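Local coordinates for protein aclacinomycin-N/aclacinomycin-A oxidase (Streptomyces galilaeus, PDB 2IPI) that uses bicovalently bound FAD to oxidise, in two successive oxygen-dependent steps, the terminal sugar of aclacinomycin antibiotics, turning aclacinomycin N into A and A into Y, at residues M289-Y294 against L396-G401; T248-V253 against L304-I309. All coordinates share one frame; numbering follows the deposited sequence.

Four consecutive strands of one antiparallel sheet bring the two interactions together: 290-296 carries one side of interaction 1, its neighbour 302-310 one side of interaction 2, and probable hydrogen bonds from Q308 N to H290 O and from Y294 N to L304 O join them. Their centres are 10 Å apart. Interaction 1 is buried and borders the bound aclacinomycin ligand, with a catalytic tyrosine on one face of the sheet and apolar packing on the other. Interaction 2 is partly buried. Its helix-covered face is mostly aliphatic, whereas its other face mixes a weak salt bridge, an amide and apolar side chains. Pairing across 248-253 is regular, while at 396-401 a serine hydroxyl replaces a carbonyl.

Interaction 1: M289-Y294 against L396-G401; sequences MHSVFY and LYSYGG. With AKY (methyl (2S,4R)-2-ethyl-2,5,7-trihydroxy-6,11-dioxo-4-{[2,3,6-trideoxy-4-O-{2,6-dideoxy-4-O-[(2S,6S)-6-methyl-5-oxotetrahydro-2h -pyran-2-yl]-alpha-D-lyxo-hexopyranosyl}-3-(dimethylamino)-D-ribo-hexopyranosyl]oxy}-1,2,3,4,6,11-hexahydrotetracene-1-c arboxylate), chain E.
On the sheet face that lines the aclacinomycin pocket, V292 and the catalytic proton acceptor Y397 form an antiparallel non-hydrogen-bonded pair, their side chains side by side. Y397 CG stands beside its backbone N (chi1 -57°), and V292 CG2 meets the ring obliquely at CD2 and CE2, 3.3 Å from Y397 CE2. CG1 reaches the same ring carbon, so both valine methyls pack against the CE2 side of the ring, apolar against aromatic. H290 NE2 approaches the edge of this ring, 4.2 Å from Y397 CD2. Both strands belong to the antiparallel sheet of the substrate-binding part, a feature of berberine-bridge-like flavoenzymes. Y469 OH and T427 OG1 hydrogen-bond the ligand, while Y397 OH lies 3.2 Å from C40 of its terminal sugar without a hydrogen-bond partner in the model. On the other face F293 and L396 are the hydrogen-bonded pair: F293 N donates a hydrogen bond to L396 O at 2.7 Å, and L396 N donates one to F293 O. Their CB atoms meet at 4.3 Å, and helix 262-278 packs on both through I268 and H272, so large apolar residues fit there. Where strand 396-398 ends, S398 N still donates to S291 O at 3.0 Å, while S291 N donates to S398 OG at 2.9 Å, the hydroxyl standing in for a carbonyl with OG between backbone N and carbonyl carbon (chi1 64°).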
ATOM      1  N   MET A 289       8.211  14.808   8.392  1.00 14.28           N
ATOM      2  CA  MET A 289       6.789  14.920   8.763  1.00 13.68           C
ATOM      3  C   MET A 289       5.908  14.023   7.916  1.00 15.87           C
ATOM      4  O   MET A 289       6.162  13.836   6.720  1.00 17.74           O
ATOM      5  CB  MET A 289       6.334  16.382   8.610  1.00 13.57           C
ATOM      6  CG  MET A 289       5.100  16.790   9.404  1.00 13.71           C
ATOM      7  SD  MET A 289       4.313  18.331   8.861  1.00 20.02           S
ATOM      8  CE  MET A 289       3.378  17.750   7.448  1.00 19.31           C
ATOM      9  N   HIS A 290       4.856  13.441   8.484  1.00 15.50           N
ATOM     10  CA  HIS A 290       3.828  12.745   7.721  1.00 18.61           C
ATOM     11  C   HIS A 290       2.445  13.256   8.128  1.00 19.93           C
ATOM     12  O   HIS A 290       2.222  13.548   9.311  1.00 16.05           O
ATOM     13  CB  HIS A 290       3.930  11.237   7.932  1.00 21.00           C
ATOM     14  CG  HIS A 290       2.918  10.408   7.204  1.00 24.46           C
ATOM     15  ND1 HIS A 290       1.847   9.816   7.850  1.00 26.45           N
ATOM     16  CD2 HIS A 290       2.787  10.055   5.908  1.00 23.55           C
ATOM     17  CE1 HIS A 290       1.109   9.140   6.992  1.00 24.27           C
ATOM     18  NE2 HIS A 290       1.664   9.275   5.798  1.00 24.78           N
ATOM     19  N   SER A 291       1.527  13.368   7.167  1.00 16.40           N
ATOM     20  CA  SER A 291       0.141  13.665   7.497  1.00 14.65           C
ATOM     21  C   SER A 291      -0.810  12.942   6.539  1.00 14.16           C
ATOM     22  O   SER A 291      -0.482  12.727   5.381  1.00 13.15           O
ATOM     23  CB  SER A 291      -0.188  15.154   7.482  1.00 13.96           C
ATOM     24  OG  SER A 291      -0.286  15.676   6.176  1.00 15.91           O
ATOM     25  N   VAL A 292      -1.968  12.630   7.094  1.00 15.78           N
ATOM     26  CA  VAL A 292      -3.132  12.116   6.400  1.00 15.39           C
ATOM     27  C   VAL A 292      -4.305  13.076   6.609  1.00 15.50           C
ATOM     28  O   VAL A 292      -4.635  13.380   7.753  1.00 11.42           O
ATOM     29  CB  VAL A 292      -3.518  10.717   6.891  1.00 16.25           C
ATOM     30  CG1 VAL A 292      -4.732  10.200   6.130  1.00 18.58           C
ATOM     31  CG2 VAL A 292      -2.336   9.774   6.744  1.00 19.34           C
ATOM     32  N   PHE A 293      -4.884  13.560   5.519  1.00 14.49           N
ATOM     33  CA  PHE A 293      -6.033  14.478   5.687  1.00 14.41           C
ATOM     34  C   PHE A 293      -7.279  13.660   5.390  1.00 12.10           C
ATOM     35  O   PHE A 293      -7.512  13.302   4.245  1.00 14.63           O
ATOM     36  CB  PHE A 293      -5.908  15.719   4.823  1.00 13.86           C
ATOM     37  CG  PHE A 293      -6.650  16.956   5.345  1.00 13.07           C
ATOM     38  CD1 PHE A 293      -6.372  18.200   4.817  1.00 13.91           C
ATOM     39  CD2 PHE A 293      -7.588  16.843   6.353  1.00 15.51           C
ATOM     40  CE1 PHE A 293      -7.022  19.335   5.296  1.00 11.96           C
ATOM     41  CE2 PHE A 293      -8.257  17.953   6.835  1.00 13.12           C
ATOM     42  CZ  PHE A 293      -7.970  19.191   6.289  1.00 11.00           C
ATOM     43  N   TYR A 294      -8.049  13.343   6.431  1.00 13.37           N
ATOM     44  CA  TYR A 294      -9.236  12.531   6.224  1.00 14.80           C
ATOM     45  C   TYR A 294     -10.424  13.456   5.913  1.00 15.54           C
ATOM     46  O   TYR A 294     -10.962  14.057   6.834  1.00 20.06           O
ATOM     47  CB  TYR A 294      -9.587  11.647   7.417  1.00 16.65           C
ATOM     48  CG  TYR A 294      -8.521  10.665   7.830  1.00 17.49           C
ATOM     49  CD1 TYR A 294      -7.782  10.877   8.991  1.00 19.65           C
ATOM     50  CD2 TYR A 294      -8.252   9.538   7.062  1.00 18.46           C
ATOM     51  CE1 TYR A 294      -6.801   9.981   9.379  1.00 19.49           C
ATOM     52  CE2 TYR A 294      -7.270   8.637   7.441  1.00 17.89           C
ATOM     53  CZ  TYR A 294      -6.555   8.871   8.600  1.00 19.16           C
ATOM     54  OH  TYR A 294      -5.587   7.977   8.974  1.00 19.04           O
ATOM     55  N   LEU A 396      -5.980  12.435   1.844  1.00 11.11           N
ATOM     56  CA  LEU A 396      -4.833  12.994   1.153  1.00 10.32           C
ATOM     57  C   LEU A 396      -3.589  12.750   2.011  1.00 13.59           C
ATOM     58  O   LEU A 396      -3.599  13.120   3.186  1.00 16.77           O
ATOM     59  CB  LEU A 396      -4.970  14.488   0.859  1.00 12.74           C
ATOM     60  CG  LEU A 396      -6.337  14.959   0.362  1.00 10.75           C
ATOM     61  CD1 LEU A 396      -6.429  16.485   0.425  1.00 11.17           C
ATOM     62  CD2 LEU A 396      -6.582  14.461  -1.052  1.00 11.48           C
ATOM     63  N   TYR A 397      -2.571  12.134   1.421  1.00 13.98           N
ATOM     64  CA  TYR A 397      -1.319  11.837   2.102  1.00 15.31           C
ATOM     65  C   TYR A 397      -0.170  12.722   1.646  1.00 11.88           C
ATOM     66  O   TYR A 397       0.092  12.849   0.449  1.00 14.10           O
ATOM     67  CB  TYR A 397      -0.910  10.363   1.880  1.00 12.32           C
ATOM     68  CG  TYR A 397      -1.995   9.429   2.345  1.00 13.41           C
ATOM     69  CD1 TYR A 397      -3.136   9.188   1.566  1.00 13.40           C
ATOM     70  CD2 TYR A 397      -1.889   8.797   3.568  1.00 12.27           C
ATOM     71  CE1 TYR A 397      -4.125   8.332   2.011  1.00 15.41           C
ATOM     72  CE2 TYR A 397      -2.876   7.941   4.017  1.00 16.53           C
ATOM     73  CZ  TYR A 397      -3.994   7.712   3.237  1.00 16.34           C
ATOM     74  OH  TYR A 397      -4.965   6.851   3.697  1.00 21.08           O
ATOM     75  N   SER A 398       0.512  13.327   2.614  1.00  9.52           N
ATOM     76  CA  SER A 398       1.777  13.978   2.286  1.00 11.88           C
ATOM     77  C   SER A 398       2.690  12.875   1.721  1.00 11.41           C
ATOM     78  O   SER A 398       2.643  11.756   2.252  1.00 13.10           O
ATOM     79  CB  SER A 398       2.391  14.691   3.478  1.00 17.78           C
ATOM     80  OG  SER A 398       2.743  13.784   4.512  1.00 28.95           O
ATOM     81  N   TYR A 399       3.437  13.177   0.682  1.00 13.57           N
ATOM     82  CA  TYR A 399       4.237  12.187  -0.045  1.00 15.90           C
ATOM     83  C   TYR A 399       5.479  12.842  -0.630  1.00 15.44           C
ATOM     84  O   TYR A 399       5.871  13.957  -0.270  1.00 12.78           O
ATOM     85  CB  TYR A 399       3.426  11.532  -1.160  1.00 18.63           C
ATOM     86  CG  TYR A 399       3.854  10.139  -1.565  1.00 19.17           C
ATOM     87  CD1 TYR A 399       4.152   9.864  -2.899  1.00 19.90           C
ATOM     88  CD2 TYR A 399       3.966   9.085  -0.667  1.00 18.96           C
ATOM     89  CE1 TYR A 399       4.549   8.603  -3.323  1.00 18.51           C
ATOM     90  CE2 TYR A 399       4.356   7.819  -1.076  1.00 20.22           C
ATOM     91  CZ  TYR A 399       4.646   7.581  -2.402  1.00 20.32           C
ATOM     92  OH  TYR A 399       5.035   6.319  -2.801  1.00 17.51           O
ATOM     93  N   GLY A 400       6.134  12.134  -1.561  1.00 13.70           N
ATOM     94  CA  GLY A 400       7.331  12.724  -2.161  1.00 14.66           C
ATOM     95  C   GLY A 400       8.534  12.483  -1.270  1.00 16.21           C
ATOM     96  O   GLY A 400       8.735  11.354  -0.807  1.00 13.81           O
ATOM     97  N   GLY A 401       9.329  13.518  -1.004  1.00 15.84           N
ATOM     98  CA  GLY A 401      10.459  13.300  -0.097  1.00 13.47           C
ATOM     99  C   GLY A 401      11.587  12.548  -0.789  1.00 13.58           C
ATOM    100  O   GLY A 401      11.928  12.730  -1.961  1.00 12.67           O
TER
HETATM  101  O15 AKY E 601      -2.419   4.029   2.186  0.68 19.00           O
HETATM  102  C42 AKY E 601      -3.276   3.656   3.009  0.68 18.15           C
HETATM  103  C40 AKY E 601      -3.215   4.288   4.421  0.68 20.21           C
HETATM  104  C38 AKY E 601      -4.315   3.906   5.326  0.68 21.14           C
HETATM  105  C39 AKY E 601      -4.587   2.855   2.628  0.68 19.78           C
HETATM  106  C41 AKY E 601      -5.431   2.860   1.585  0.68 28.90           C
HETATM  107  O14 AKY E 601      -5.241   2.242   3.715  0.68 19.65           O
HETATM  108  C37 AKY E 601      -5.477   3.155   4.779  0.68 19.03           C
HETATM  109  O13 AKY E 601      -6.184   2.580   5.848  0.68 16.38           O
HETATM  110  C35 AKY E 601      -7.577   2.605   5.740  0.68 17.83           C
HETATM  111  C34 AKY E 601      -8.226   3.631   6.673  0.68 14.14           C
HETATM  112  C36 AKY E 601      -7.390   4.767   6.909  0.68 10.85           C
HETATM  113  O11 AKY E 601      -8.715   3.061   8.004  0.68 17.33           O
HETATM  114  C33 AKY E 601      -8.180   1.217   5.863  0.68 18.12           C
HETATM  115  O12 AKY E 601      -7.639   0.144   4.934  0.68 18.15           O
HETATM  116  C32 AKY E 601      -8.406   0.811   7.181  0.68 20.68           C
HETATM  117  C31 AKY E 601      -9.303   1.669   7.844  0.68 21.39           C
HETATM  118  O7  AKY E 601     -15.092   3.737   9.942  0.68 30.98           O
HETATM  119  C7  AKY E 601     -15.783   2.865  10.838  0.68 27.62           C
HETATM  120  C8  AKY E 601     -15.148   2.923  12.172  0.68 29.31           C
HETATM  121  C9  AKY E 601     -15.630   4.132  12.932  0.68 27.74           C
HETATM  122  O9  AKY E 601     -15.477   5.214  12.079  0.68 23.87           O
HETATM  123  C13 AKY E 601     -14.866   4.232  14.202  0.68 27.33           C
HETATM  124  C14 AKY E 601     -13.412   4.411  13.760  0.68 19.43           C
HETATM  125  C20 AKY E 601     -17.197   3.351  10.874  0.68 24.55           C
HETATM  126  C19 AKY E 601     -17.806   3.922  11.994  0.68 24.05           C
HETATM  127  C10 AKY E 601     -17.044   3.891  13.296  0.68 24.52           C
HETATM  128  C11 AKY E 601     -19.149   4.297  11.959  0.68 20.26           C
HETATM  129  C18 AKY E 601     -19.911   4.092  10.809  0.68 18.40           C
HETATM  130  C17 AKY E 601     -19.319   3.514   9.679  0.68 17.54           C
HETATM  131  C6  AKY E 601     -17.974   3.165   9.731  0.68 21.21           C
HETATM  132  O6  AKY E 601     -17.374   2.602   8.661  0.68 14.26           O
HETATM  133  C12 AKY E 601     -21.284   4.426  10.813  0.68 18.55           C
HETATM  134  O3  AKY E 601     -21.831   4.953  11.806  0.68 26.45           O
HETATM  135  C15 AKY E 601     -22.063   4.146   9.662  0.68 14.28           C
HETATM  136  C1  AKY E 601     -23.431   4.411   9.690  0.68 13.08           C
HETATM  137  C2  AKY E 601     -24.257   4.109   8.605  0.68 13.73           C
HETATM  138  C3  AKY E 601     -23.672   3.541   7.474  0.68 14.57           C
HETATM  139  C16 AKY E 601     -21.471   3.559   8.523  0.68 16.66           C
HETATM  140  C5  AKY E 601     -20.095   3.241   8.528  0.68 16.19           C
HETATM  141  O5  AKY E 601     -19.494   2.676   7.593  0.68 11.24           O
HETATM  142  C4  AKY E 601     -22.306   3.272   7.432  0.68 17.91           C
HETATM  143  O4  AKY E 601     -21.809   2.705   6.303  0.68 17.83           O
HETATM  144  O18 AKY E 601     -10.618   1.769   7.275  0.68 29.94           O
HETATM  145  C45 AKY E 601     -14.350   3.002   8.959  0.68 33.76           C
HETATM  146  C43 AKY E 601     -17.236   2.496  13.885  0.68 26.00           C
HETATM  147  O16 AKY E 601     -17.343   1.499  13.163  0.68 35.03           O
HETATM  148  O17 AKY E 601     -17.322   2.318  15.235  0.68 25.78           O
HETATM  149  C44 AKY E 601     -18.600   1.730  15.515  0.68 31.42           C
HETATM  150  O19 AKY E 601     -13.502   2.025   9.512  0.68 34.50           O
HETATM  151  C47 AKY E 601     -12.503   3.294   7.259  0.68 34.13           C
HETATM  152  N11 AKY E 601     -12.741   2.947   5.846  0.68 32.00           N
HETATM  153  C52 AKY E 601     -12.274   3.817   4.821  0.68 17.56           C
HETATM  154  C51 AKY E 601     -12.761   1.569   5.489  0.68 38.26           C
HETATM  155  C46 AKY E 601     -13.551   3.991   8.117  0.68 33.72           C
HETATM  156  C48 AKY E 601     -11.560   2.455   8.122  0.68 33.41           C
HETATM  157  C49 AKY E 601     -12.347   1.419   8.905  0.68 34.43           C
HETATM  158  C50 AKY E 601     -12.376  -0.045   8.450  0.68 32.63           C

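Interaction 2: T248-V253 against L304-I309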
ATOM      1  N   THR A 248       7.347  10.109  18.663  1.00 18.02           N
ATOM      2  CA  THR A 248       6.368  10.605  17.706  1.00 18.47           C
ATOM      3  C   THR A 248       5.542  11.736  18.320  1.00 15.03           C
ATOM      4  O   THR A 248       4.732  11.488  19.221  1.00 18.91           O
ATOM      5  CB  THR A 248       5.393   9.499  17.244  1.00 21.20           C
ATOM      6  OG1 THR A 248       6.095   8.431  16.596  1.00 13.14           O
ATOM      7  CG2 THR A 248       4.385  10.037  16.232  1.00 15.53           C
ATOM      8  N   LEU A 249       5.723  12.947  17.817  1.00 14.74           N
ATOM      9  CA  LEU A 249       4.881  14.088  18.188  1.00 16.36           C
ATOM     10  C   LEU A 249       3.684  14.178  17.233  1.00 18.94           C
ATOM     11  O   LEU A 249       3.874  14.234  16.020  1.00 16.87           O
ATOM     12  CB  LEU A 249       5.670  15.391  18.166  1.00 16.64           C
ATOM     13  CG  LEU A 249       4.873  16.697  18.167  1.00 15.57           C
ATOM     14  CD1 LEU A 249       3.847  16.744  19.288  1.00 17.04           C
ATOM     15  CD2 LEU A 249       5.810  17.898  18.277  1.00 16.51           C
ATOM     16  N   ARG A 250       2.474  14.203  17.781  1.00 19.14           N
ATOM     17  CA  ARG A 250       1.275  14.237  16.959  1.00 21.89           C
ATOM     18  C   ARG A 250       0.374  15.438  17.230  1.00 22.45           C
ATOM     19  O   ARG A 250       0.123  15.823  18.378  1.00 18.12           O
ATOM     20  CB  ARG A 250       0.463  12.950  17.192  1.00 19.36           C
ATOM     21  CG  ARG A 250      -0.504  12.650  16.055  1.00 18.42           C
ATOM     22  CD  ARG A 250      -1.334  11.410  16.376  1.00 21.12           C
ATOM     23  NE  ARG A 250      -0.493  10.225  16.548  1.00 23.80           N
ATOM     24  CZ  ARG A 250      -0.076   9.449  15.554  1.00 25.14           C
ATOM     25  NH1 ARG A 250      -0.402   9.698  14.291  1.00 27.13           N
ATOM     26  NH2 ARG A 250       0.688   8.393  15.825  1.00 18.75           N
ATOM     27  N   HIS A 251      -0.130  16.038  16.149  1.00 18.63           N
ATOM     28  CA  HIS A 251      -1.215  17.003  16.215  1.00 18.22           C
ATOM     29  C   HIS A 251      -2.385  16.465  15.380  1.00 18.05           C
ATOM     30  O   HIS A 251      -2.209  16.188  14.193  1.00 20.24           O
ATOM     31  CB  HIS A 251      -0.904  18.392  15.666  1.00 16.91           C
ATOM     32  CG  HIS A 251       0.220  19.134  16.308  1.00 15.53           C
ATOM     33  ND1 HIS A 251       0.493  20.452  16.041  1.00 17.39           N
ATOM     34  CD2 HIS A 251       1.148  18.736  17.204  1.00 15.40           C
ATOM     35  CE1 HIS A 251       1.550  20.836  16.743  1.00 18.41           C
ATOM     36  NE2 HIS A 251       1.963  19.806  17.468  1.00 17.32           N
ATOM     37  N   ILE A 252      -3.548  16.321  15.993  1.00 19.03           N
ATOM     38  CA  ILE A 252      -4.788  16.116  15.254  1.00 17.97           C
ATOM     39  C   ILE A 252      -5.594  17.418  15.270  1.00 19.76           C
ATOM     40  O   ILE A 252      -5.965  17.901  16.341  1.00 21.43           O
ATOM     41  CB  ILE A 252      -5.619  14.947  15.806  1.00 19.44           C
ATOM     42  CG1 ILE A 252      -7.056  14.918  15.287  1.00 17.50           C
ATOM     43  CG2 ILE A 252      -5.585  14.918  17.327  1.00 33.18           C
ATOM     44  CD1 ILE A 252      -8.115  14.567  16.306  1.00 26.54           C
ATOM     45  N   VAL A 253      -5.796  17.950  14.083  1.00 19.37           N
ATOM     46  CA  VAL A 253      -6.501  19.177  13.768  1.00 17.64           C
ATOM     47  C   VAL A 253      -7.863  18.836  13.167  1.00 20.84           C
ATOM     48  O   VAL A 253      -7.934  18.120  12.161  1.00 20.19           O
ATOM     49  CB  VAL A 253      -5.686  20.013  12.763  1.00 16.67           C
ATOM     50  CG1 VAL A 253      -6.260  21.410  12.576  1.00 16.77           C
ATOM     51  CG2 VAL A 253      -4.229  20.104  13.204  1.00 18.09           C
ATOM     52  N   LEU A 304     -10.544  15.711   9.245  1.00 17.54           N
ATOM     53  CA  LEU A 304      -9.462  15.647  10.233  1.00 17.10           C
ATOM     54  C   LEU A 304      -8.106  15.559   9.560  1.00 15.33           C
ATOM     55  O   LEU A 304      -7.867  14.732   8.683  1.00 16.67           O
ATOM     56  CB  LEU A 304      -9.737  14.466  11.152  1.00 17.24           C
ATOM     57  CG  LEU A 304      -8.786  14.106  12.273  1.00 15.10           C
ATOM     58  CD1 LEU A 304      -9.592  13.474  13.405  1.00 13.78           C
ATOM     59  CD2 LEU A 304      -7.718  13.147  11.775  1.00  8.75           C
ATOM     60  N   LEU A 305      -7.208  16.427   9.979  1.00 13.89           N
ATOM     61  CA  LEU A 305      -5.822  16.444   9.511  1.00 14.66           C
ATOM     62  C   LEU A 305      -4.943  15.795  10.586  1.00 15.49           C
ATOM     63  O   LEU A 305      -4.818  16.384  11.663  1.00 16.16           O
ATOM     64  CB  LEU A 305      -5.399  17.870   9.234  1.00 11.76           C
ATOM     65  CG  LEU A 305      -4.467  18.311   8.124  1.00 14.82           C
ATOM     66  CD1 LEU A 305      -3.350  19.215   8.656  1.00 15.28           C
ATOM     67  CD2 LEU A 305      -3.870  17.123   7.375  1.00 16.93           C
ATOM     68  N   ASP A 306      -4.374  14.632  10.317  1.00 16.76           N
ATOM     69  CA  ASP A 306      -3.580  13.874  11.280  1.00 15.92           C
ATOM     70  C   ASP A 306      -2.100  13.931  10.931  1.00 17.99           C
ATOM     71  O   ASP A 306      -1.625  13.309   9.985  1.00 22.01           O
ATOM     72  CB  ASP A 306      -4.092  12.440  11.355  1.00 16.14           C
ATOM     73  CG  ASP A 306      -3.443  11.595  12.434  1.00 14.57           C
ATOM     74  OD1 ASP A 306      -3.885  10.444  12.620  1.00 16.72           O
ATOM     75  OD2 ASP A 306      -2.497  12.054  13.100  1.00 17.89           O
ATOM     76  N   ILE A 307      -1.329  14.681  11.708  1.00 16.59           N
ATOM     77  CA  ILE A 307       0.047  14.993  11.367  1.00 17.91           C
ATOM     78  C   ILE A 307       1.046  14.393  12.351  1.00 17.26           C
ATOM     79  O   ILE A 307       0.794  14.297  13.557  1.00 15.25           O
ATOM     80  CB  ILE A 307       0.204  16.528  11.280  1.00 22.83           C
ATOM     81  CG1 ILE A 307       1.294  17.092  12.191  1.00 26.65           C
ATOM     82  CG2 ILE A 307      -1.112  17.262  11.528  1.00 20.19           C
ATOM     83  CD1 ILE A 307       1.429  18.603  12.089  1.00 24.51           C
ATOM     84  N   GLN A 308       2.214  13.956  11.866  1.00 12.60           N
ATOM     85  CA  GLN A 308       3.171  13.428  12.846  1.00 13.90           C
ATOM     86  C   GLN A 308       4.607  13.725  12.424  1.00 15.10           C
ATOM     87  O   GLN A 308       4.859  13.976  11.251  1.00 16.12           O
ATOM     88  CB  GLN A 308       2.958  11.936  13.066  1.00 13.14           C
ATOM     89  CG  GLN A 308       3.417  11.052  11.919  1.00 14.65           C
ATOM     90  CD  GLN A 308       2.886   9.634  12.022  1.00 15.76           C
ATOM     91  OE1 GLN A 308       3.337   8.824  12.845  1.00 21.04           O
ATOM     92  NE2 GLN A 308       1.912   9.343  11.168  1.00 14.92           N
ATOM     93  N   ILE A 309       5.533  13.705  13.379  1.00 15.44           N
ATOM     94  CA  ILE A 309       6.939  13.961  13.112  1.00 15.01           C
ATOM     95  C   ILE A 309       7.812  13.414  14.248  1.00 18.68           C
ATOM     96  O   ILE A 309       7.329  13.193  15.356  1.00 23.69           O
ATOM     97  CB  ILE A 309       7.243  15.467  12.944  1.00 13.11           C
ATOM     98  CG1 ILE A 309       8.541  15.761  12.223  1.00  7.00           C
ATOM     99  CG2 ILE A 309       7.215  16.158  14.309  1.00 13.48           C
ATOM    100  CD1 ILE A 309       8.651  17.096  11.530  1.00 11.68           C
TER
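L304 meets I252 across the two antiparallel strands with its CD1 only 3.4 Å from I252 CD1, closer than carbon atoms usually pack. CG of L304 lies anti to the backbone N (chi1 179°), and its branches cover the isoleucine chain. L305 turns to the other face and pairs with V253: L305 N donates to V253 O at 2.9 Å and V253 N to L305 O in return, while their CB atoms touch. At D306 the first face becomes polar. OD2 lies in the guanidinium plane of R250, at its edge, and accepts a weak bond from NH1 at 3.4 Å, part of a salt bridge whose two planes are 67° apart; the long arginine can span to the diagonal acid. I307 N donates to H251 O at 3.0 Å, and its CD1 comes obliquely to the histidine ring. Q308 lies alongside R250, with CB over one face of the guanidinium, and its OE1 rests 3.7 Å from T248 CG2. Its NE2 has a weak hydrogen bond to H290 ND1, so the amide's donor end bridges to the next strand. I309 O accepts a hydrogen bond from L249 N at 2.9 Å, and I309 CG2 packs on L249 CB. Helix 316-327 covers the face of L249, I307 and I309, its E317 binding H251 NE2, while strands 336-342 and 290-296 flank the pair on either side.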